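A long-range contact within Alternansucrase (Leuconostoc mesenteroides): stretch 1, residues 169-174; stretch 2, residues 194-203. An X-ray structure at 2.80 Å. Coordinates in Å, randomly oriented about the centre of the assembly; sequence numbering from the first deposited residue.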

ATOM      1  N   GLY A 169       5.850 -16.841  24.794  1.00 92.43           N
ATOM      2  CA  GLY A 169       4.380 -16.831  24.722  1.00 95.63           C
ATOM      3  C   GLY A 169       3.697 -18.162  24.427  1.00 95.90           C
ATOM      4  O   GLY A 169       2.467 -18.218  24.325  1.00 92.29           O
ATOM      5  N   ASN A 170       4.490 -19.230  24.283  1.00 98.17           N
ATOM      6  CA  ASN A 170       3.981 -20.596  24.033  1.00 91.91           C
ATOM      7  C   ASN A 170       4.308 -21.510  25.203  1.00 86.36           C
ATOM      8  O   ASN A 170       5.467 -21.601  25.606  1.00 85.42           O
ATOM      9  CB  ASN A 170       4.603 -21.201  22.765  1.00 88.79           C
ATOM     10  CG  ASN A 170       4.343 -20.368  21.529  1.00 86.17           C
ATOM     11  OD1 ASN A 170       5.252 -19.719  21.014  1.00 85.06           O
ATOM     12  ND2 ASN A 170       3.098 -20.370  21.055  1.00 82.75           N
ATOM     13  N   LEU A 171       3.289 -22.203  25.711  1.00 79.37           N
ATOM     14  CA  LEU A 171       3.426 -23.080  26.869  1.00 76.90           C
ATOM     15  C   LEU A 171       3.816 -24.484  26.389  1.00 75.81           C
ATOM     16  O   LEU A 171       3.048 -25.139  25.672  1.00 79.63           O
ATOM     17  CB  LEU A 171       2.110 -23.090  27.656  1.00 76.36           C
ATOM     18  CG  LEU A 171       2.034 -23.759  29.023  1.00 79.67           C
ATOM     19  CD1 LEU A 171       3.071 -23.225  30.011  1.00 81.85           C
ATOM     20  CD2 LEU A 171       0.623 -23.574  29.556  1.00 80.38           C
ATOM     21  N   GLN A 172       5.019 -24.927  26.764  1.00 71.57           N
ATOM     22  CA  GLN A 172       5.618 -26.160  26.237  1.00 71.68           C
ATOM     23  C   GLN A 172       6.117 -27.040  27.379  1.00 74.41           C
ATOM     24  O   GLN A 172       6.222 -26.571  28.515  1.00 84.55           O
ATOM     25  CB  GLN A 172       6.788 -25.825  25.306  1.00 71.19           C
ATOM     26  CG  GLN A 172       6.434 -24.904  24.140  1.00 69.32           C
ATOM     27  CD  GLN A 172       7.573 -24.733  23.136  1.00 67.53           C
ATOM     28  OE1 GLN A 172       8.756 -24.781  23.503  1.00 65.93           O
ATOM     29  NE2 GLN A 172       7.218 -24.527  21.861  1.00 64.43           N
ATOM     30  N   TYR A 173       6.417 -28.310  27.101  1.00 72.05           N
ATOM     31  CA  TYR A 173       6.882 -29.234  28.150  1.00 71.92           C
ATOM     32  C   TYR A 173       8.055 -30.074  27.659  1.00 72.61           C
ATOM     33  O   TYR A 173       8.079 -30.483  26.504  1.00 71.25           O
ATOM     34  CB  TYR A 173       5.738 -30.143  28.656  1.00 71.53           C
ATOM     35  CG  TYR A 173       6.112 -31.024  29.856  1.00 72.97           C
ATOM     36  CD1 TYR A 173       6.735 -32.244  29.669  1.00 75.02           C
ATOM     37  CD2 TYR A 173       5.855 -30.630  31.179  1.00 73.15           C
ATOM     38  CE1 TYR A 173       7.095 -33.049  30.737  1.00 76.76           C
ATOM     39  CE2 TYR A 173       6.221 -31.436  32.255  1.00 73.57           C
ATOM     40  CZ  TYR A 173       6.842 -32.650  32.017  1.00 75.39           C
ATOM     41  OH  TYR A 173       7.240 -33.500  33.022  1.00 76.15           O
ATOM     42  N   PHE A 174       9.026 -30.299  28.549  1.00 73.69           N
ATOM     43  CA  PHE A 174      10.164 -31.175  28.299  1.00 76.98           C
ATOM     44  C   PHE A 174      10.297 -32.198  29.421  1.00 80.03           C
ATOM     45  O   PHE A 174      10.250 -31.844  30.591  1.00 83.75           O
ATOM     46  CB  PHE A 174      11.451 -30.352  28.195  1.00 79.37           C
ATOM     47  CG  PHE A 174      11.359 -29.222  27.212  1.00 78.32           C
ATOM     48  CD1 PHE A 174      10.690 -28.051  27.548  1.00 77.44           C
ATOM     49  CD2 PHE A 174      11.912 -29.335  25.946  1.00 78.53           C
ATOM     50  CE1 PHE A 174      10.568 -27.013  26.635  1.00 78.77           C
ATOM     51  CE2 PHE A 174      11.807 -28.290  25.036  1.00 80.06           C
ATOM     52  CZ  PHE A 174      11.129 -27.127  25.374  1.00 78.35           C
ATOM     53  N   TYR A 194      -2.550 -31.140  27.708  1.00 70.97           N
ATOM     54  CA  TYR A 194      -2.201 -31.687  26.391  1.00 73.84           C
ATOM     55  C   TYR A 194      -1.360 -30.684  25.654  1.00 74.37           C
ATOM     56  O   TYR A 194      -1.553 -29.477  25.803  1.00 76.68           O
ATOM     57  CB  TYR A 194      -3.457 -31.988  25.549  1.00 74.31           C
ATOM     58  CG  TYR A 194      -3.192 -32.553  24.160  1.00 73.24           C
ATOM     59  CD1 TYR A 194      -3.474 -31.801  23.019  1.00 70.09           C
ATOM     60  CD2 TYR A 194      -2.654 -33.843  23.989  1.00 75.75           C
ATOM     61  CE1 TYR A 194      -3.243 -32.311  21.744  1.00 70.33           C
ATOM     62  CE2 TYR A 194      -2.415 -34.359  22.717  1.00 75.17           C
ATOM     63  CZ  TYR A 194      -2.708 -33.586  21.594  1.00 71.82           C
ATOM     64  OH  TYR A 194      -2.483 -34.080  20.326  1.00 67.81           O
ATOM     65  N   PHE A 195      -0.437 -31.198  24.850  1.00 74.99           N
ATOM     66  CA  PHE A 195       0.400 -30.372  24.001  1.00 75.22           C
ATOM     67  C   PHE A 195       0.197 -30.809  22.528  1.00 74.64           C
ATOM     68  O   PHE A 195       0.031 -32.004  22.246  1.00 78.63           O
ATOM     69  CB  PHE A 195       1.843 -30.491  24.478  1.00 75.21           C
ATOM     70  CG  PHE A 195       2.060 -30.057  25.919  1.00 76.08           C
ATOM     71  CD1 PHE A 195       2.587 -28.805  26.219  1.00 75.63           C
ATOM     72  CD2 PHE A 195       1.781 -30.915  26.975  1.00 78.21           C
ATOM     73  CE1 PHE A 195       2.812 -28.420  27.535  1.00 75.15           C
ATOM     74  CE2 PHE A 195       1.997 -30.529  28.295  1.00 76.25           C
ATOM     75  CZ  PHE A 195       2.503 -29.278  28.574  1.00 74.75           C
ATOM     76  N   ASP A 196       0.167 -29.844  21.611  1.00 70.84           N
ATOM     77  CA  ASP A 196      -0.132 -30.104  20.186  1.00 71.87           C
ATOM     78  C   ASP A 196       0.906 -31.032  19.542  1.00 72.13           C
ATOM     79  O   ASP A 196       2.044 -31.107  20.002  1.00 69.59           O
ATOM     80  CB  ASP A 196      -0.189 -28.779  19.407  1.00 71.17           C
ATOM     81  CG  ASP A 196      -0.793 -28.927  18.014  1.00 72.21           C
ATOM     82  OD1 ASP A 196      -2.041 -28.986  17.907  1.00 71.91           O
ATOM     83  OD2 ASP A 196      -0.019 -28.961  17.027  1.00 73.34           O
ATOM     84  N   SER A 197       0.496 -31.737  18.489  1.00 73.98           N
ATOM     85  CA  SER A 197       1.346 -32.731  17.829  1.00 77.19           C
ATOM     86  C   SER A 197       2.369 -32.139  16.834  1.00 78.47           C
ATOM     87  O   SER A 197       3.392 -32.778  16.531  1.00 76.73           O
ATOM     88  CB  SER A 197       0.464 -33.774  17.122  1.00 76.78           C
ATOM     89  OG  SER A 197      -0.095 -33.275  15.913  1.00 72.27           O
ATOM     90  N   VAL A 198       2.077 -30.941  16.321  1.00 79.08           N
ATOM     91  CA  VAL A 198       2.976 -30.225  15.406  1.00 80.39           C
ATOM     92  C   VAL A 198       3.895 -29.271  16.183  1.00 81.09           C
ATOM     93  O   VAL A 198       5.118 -29.363  16.074  1.00 81.05           O
ATOM     94  CB  VAL A 198       2.182 -29.442  14.317  1.00 77.84           C
ATOM     95  CG1 VAL A 198       3.096 -28.568  13.462  1.00 74.85           C
ATOM     96  CG2 VAL A 198       1.417 -30.408  13.428  1.00 77.11           C
ATOM     97  N   THR A 199       3.297 -28.373  16.967  1.00 80.99           N
ATOM     98  CA  THR A 199       4.026 -27.274  17.618  1.00 80.03           C
ATOM     99  C   THR A 199       4.484 -27.582  19.041  1.00 79.99           C
ATOM    100  O   THR A 199       5.429 -26.968  19.529  1.00 78.81           O
ATOM    101  CB  THR A 199       3.167 -25.991  17.648  1.00 77.93           C
ATOM    102  OG1 THR A 199       1.955 -26.224  18.382  1.00 80.40           O
ATOM    103  CG2 THR A 199       2.819 -25.560  16.239  1.00 75.18           C
ATOM    104  N   GLY A 200       3.814 -28.530  19.693  1.00 84.29           N
ATOM    105  CA  GLY A 200       4.065 -28.854  21.101  1.00 84.38           C
ATOM    106  C   GLY A 200       3.527 -27.817  22.064  1.00 82.07           C
ATOM    107  O   GLY A 200       3.989 -27.726  23.200  1.00 82.72           O
ATOM    108  N   LYS A 201       2.548 -27.048  21.591  1.00 79.10           N
ATOM    109  CA  LYS A 201       1.953 -25.935  22.321  1.00 79.07           C
ATOM    110  C   LYS A 201       0.735 -26.412  23.115  1.00 79.47           C
ATOM    111  O   LYS A 201      -0.089 -27.177  22.598  1.00 86.59           O
ATOM    112  CB  LYS A 201       1.507 -24.869  21.322  1.00 75.73           C
ATOM    113  CG  LYS A 201       0.969 -23.605  21.947  1.00 75.32           C
ATOM    114  CD  LYS A 201       0.274 -22.729  20.924  1.00 77.79           C
ATOM    115  CE  LYS A 201      -1.002 -22.143  21.518  1.00 81.65           C
ATOM    116  NZ  LYS A 201      -1.658 -21.096  20.680  1.00 79.09           N
ATOM    117  N   ALA A 202       0.599 -25.939  24.348  1.00 75.73           N
ATOM    118  CA  ALA A 202      -0.515 -26.354  25.195  1.00 75.21           C
ATOM    119  C   ALA A 202      -1.886 -25.966  24.587  1.00 73.20           C
ATOM    120  O   ALA A 202      -2.164 -24.785  24.304  1.00 70.49           O
ATOM    121  CB  ALA A 202      -0.346 -25.796  26.607  1.00 74.08           C
ATOM    122  N   SER A 203      -2.719 -26.981  24.355  1.00 73.64           N
ATOM    123  CA  SER A 203      -4.091 -26.772  23.861  1.00 77.13           C
ATOM    124  C   SER A 203      -5.133 -27.783  24.399  1.00 71.54           C
ATOM    125  O   SER A 203      -4.806 -28.843  24.891  1.00 73.12           O
ATOM    126  CB  SER A 203      -4.121 -26.715  22.318  1.00 80.68           C
ATOM    127  OG  SER A 203      -3.525 -27.852  21.723  1.00 83.24           O
TER

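Stretch 1 is mostly strand and runs past a turn in stretch 2, and together they bury 342 Å². Gly169 lies out of reach of stretch 2. Its positive phi is one that glycine adopts easily.

The CA-to-CB bond of Asn170 points sideways to stretch 2, but its amide end comes nearer. Its ND2 lies 3.7 Å from Lys201 CD, so the contact is with the aliphatic part of the lysine chain.

Leu171 makes the one hydrogen bond between the stretches. Ala202 N donates to Leu171 O at 2.9 Å, with an N-H...O angle of 143°. The same carbonyl oxygen lies near the plane of the Phe195 ring, at its edge, 3.7 Å from Phe195 CD1. Leu171 CB packs on Ala202 CB at 3.8 Å. The CB of Ala202 points toward stretch 1, and its small methyl group fits where the two backbones run close, with CA of Leu171 and CA of Ala202 5.4 Å apart.

Gln172 is buried and points away overall. It still takes part: Gln172 NE2 is 3.8 Å from Thr199 O, Gln172 CA is 3.8 Å from Gly200 O, and Gln172 C is 3.6 Å from Phe195 CE1. Its OE1 is hydrogen-bonded elsewhere in the structure.

Tyr173 directs its CB toward stretch 2, while its end leads away. Tyr173 CB sits over one face of the Phe195 ring, 3.8 Å from the centroid, and comes within 3.3 Å of Phe195 CZ. This is a CH-pi contact. The two rings are oblique, with centroids 6.0 Å apart and planes at 49°. Phe195 is buried, and its flat apolar ring suits the packing of Tyr173 CB over one face.

Within stretch 2, Asp196 N donates to Lys201 O at 2.9 Å. Asp196 OD2 accepts from Val198 N at 3.0 Å. These bonds brace the turn that leads into Ala202.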